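Local coordinates for protein fanconi-associated nuclease 1 homolog (Pseudomonas aeruginosa, PDB 5Y7Q) that belongs to the Fanconi-associated nuclease 1 family and combines HTH, SAP and VRR-NUC domains, at residues G465-R468 with D469-C473. Sequence-based numbering, arbitrary orientation.
Sequences GSYR and DAIRC
R468 and R472, one helical turn apart, both turn CG away from their own carbonyl carbon (chi1 -63° and -76°), and the two chains travel together across the helix surface. R468 keeps a straight chain, whereas R472 bends at chi3 (-144°), which swings its guanidinium back toward the preceding turn. There one face passes over the carbonyl carbon of R468, off toward the rim, and NH2 of R472 comes to 3.5 Å from CB of R468. The bend also brings NH1 of R472 within 2.6 Å of OD1 of D469, a salt bridge made at the guanidinium edge, in its plane. NE of R472 pairs with E497, so two carboxylates hold this guanidinium, which probably eases its repulsion from the like-charged R468. This is the N-terminal part of helix 467-478, in the VRR-NUC domain, and the backbone follows the i to i+4 alpha-helical pattern: N of A470 bonds O of S466 at 3.0 Å, N of I471 reaches O of Y467 at 2.9 Å, and N of R472 meets O of R468 at 3.0 Å. CZ of Y467 sits over the face of the R468 guanidinium, 3.7 Å above its centre, while NE of R468 is held by the carbonyl of L500. On the buried side, CD1 of I471 comes to the edge of the Y467 ring, near its plane, 4.3 Å from CD2 of Y467. I471 also packs against L496 and L500 of helix 493-502 and L417 of helix 409-418; Y467 leans on A505 and L508 of helix 505-517.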
loop_
_atom_site.group_PDB
_atom_site.type_symbol
_atom_site.label_atom_id
_atom_site.label_comp_id
_atom_site.label_asym_id
_atom_site.label_seq_id
_atom_site.Cartn_x
_atom_site.Cartn_y
_atom_site.Cartn_z
ATOM N N GLY A 465 30.461 11.297 18.005
ATOM C CA GLY A 465 30.311 9.864 18.198
ATOM C C GLY A 465 28.902 9.423 18.523
ATOM O O GLY A 465 28.569 8.245 18.330
ATOM N N SER A 466 28.059 10.366 18.951
ATOM C CA SER A 466 26.830 10.074 19.673
ATOM C C SER A 466 25.822 9.239 18.884
ATOM O O SER A 466 24.835 8.783 19.476
ATOM C CB SER A 466 26.198 11.394 20.092
ATOM O OG SER A 466 26.301 12.310 19.021
ATOM N N TYR A 467 26.030 9.021 17.584
ATOM C CA TYR A 467 24.992 8.370 16.796
ATOM C C TYR A 467 24.791 6.914 17.208
ATOM O O TYR A 467 23.655 6.424 17.222
ATOM C CB TYR A 467 25.297 8.490 15.304
ATOM C CG TYR A 467 26.361 7.558 14.764
ATOM C CD1 TYR A 467 27.723 7.896 14.821
ATOM C CD2 TYR A 467 26.006 6.359 14.153
ATOM C CE1 TYR A 467 28.680 7.051 14.311
ATOM C CE2 TYR A 467 26.956 5.510 13.647
ATOM C CZ TYR A 467 28.293 5.857 13.730
ATOM O OH TYR A 467 29.233 4.993 13.219
ATOM N N ARG A 468 25.869 6.207 17.558
ATOM C CA ARG A 468 25.730 4.831 18.030
ATOM C C ARG A 468 24.800 4.753 19.237
ATOM O O ARG A 468 23.780 4.051 19.210
ATOM C CB ARG A 468 27.097 4.253 18.389
ATOM C CG ARG A 468 28.034 4.167 17.229
ATOM C CD ARG A 468 29.253 3.329 17.538
ATOM N NE ARG A 468 30.015 3.186 16.313
ATOM C CZ ARG A 468 30.835 4.120 15.843
ATOM N NH1 ARG A 468 31.015 5.253 16.524
ATOM N NH2 ARG A 468 31.482 3.917 14.699
ATOM N N ASP A 469 25.146 5.467 20.316
ATOM C CA ASP A 469 24.309 5.429 21.514
ATOM C C ASP A 469 22.877 5.832 21.190
ATOM O O ASP A 469 21.926 5.223 21.689
ATOM C CB ASP A 469 24.891 6.334 22.605
ATOM C CG ASP A 469 26.180 5.784 23.185
ATOM O OD1 ASP A 469 26.397 4.558 23.034
ATOM O OD2 ASP A 469 26.968 6.566 23.784
ATOM N N ALA A 470 22.715 6.846 20.340
ATOM C CA ALA A 470 21.394 7.352 20.008
ATOM C C ALA A 470 20.555 6.271 19.338
ATOM O O ALA A 470 19.369 6.100 19.645
ATOM C CB ALA A 470 21.540 8.573 19.106
ATOM N N ILE A 471 21.173 5.508 18.445
ATOM C CA ILE A 471 20.461 4.449 17.755
ATOM C C ILE A 471 20.155 3.287 18.695
ATOM O O ILE A 471 19.074 2.705 18.626
ATOM C CB ILE A 471 21.270 4.020 16.520
ATOM C CG1 ILE A 471 20.925 4.951 15.351
ATOM C CG2 ILE A 471 21.062 2.561 16.185
ATOM C CD1 ILE A 471 21.972 4.970 14.263
ATOM N N ARG A 472 21.079 2.923 19.584
ATOM C CA ARG A 472 20.775 1.840 20.525
ATOM C C ARG A 472 19.623 2.220 21.449
ATOM O O ARG A 472 18.764 1.383 21.761
ATOM C CB ARG A 472 22.005 1.463 21.361
ATOM C CG ARG A 472 23.065 0.635 20.656
ATOM C CD ARG A 472 24.267 0.379 21.563
ATOM N NE ARG A 472 25.520 0.390 20.811
ATOM C CZ ARG A 472 26.461 1.324 20.935
ATOM N NH1 ARG A 472 26.303 2.325 21.798
ATOM N NH2 ARG A 472 27.570 1.255 20.206
ATOM N N CYS A 473 19.579 3.479 21.895
ATOM C CA CYS A 473 18.491 3.881 22.775
ATOM C C CYS A 473 17.177 3.980 22.017
ATOM O O CYS A 473 16.142 3.527 22.513
ATOM C CB CYS A 473 18.825 5.186 23.483
ATOM S SG CYS A 473 19.787 4.830 24.964
#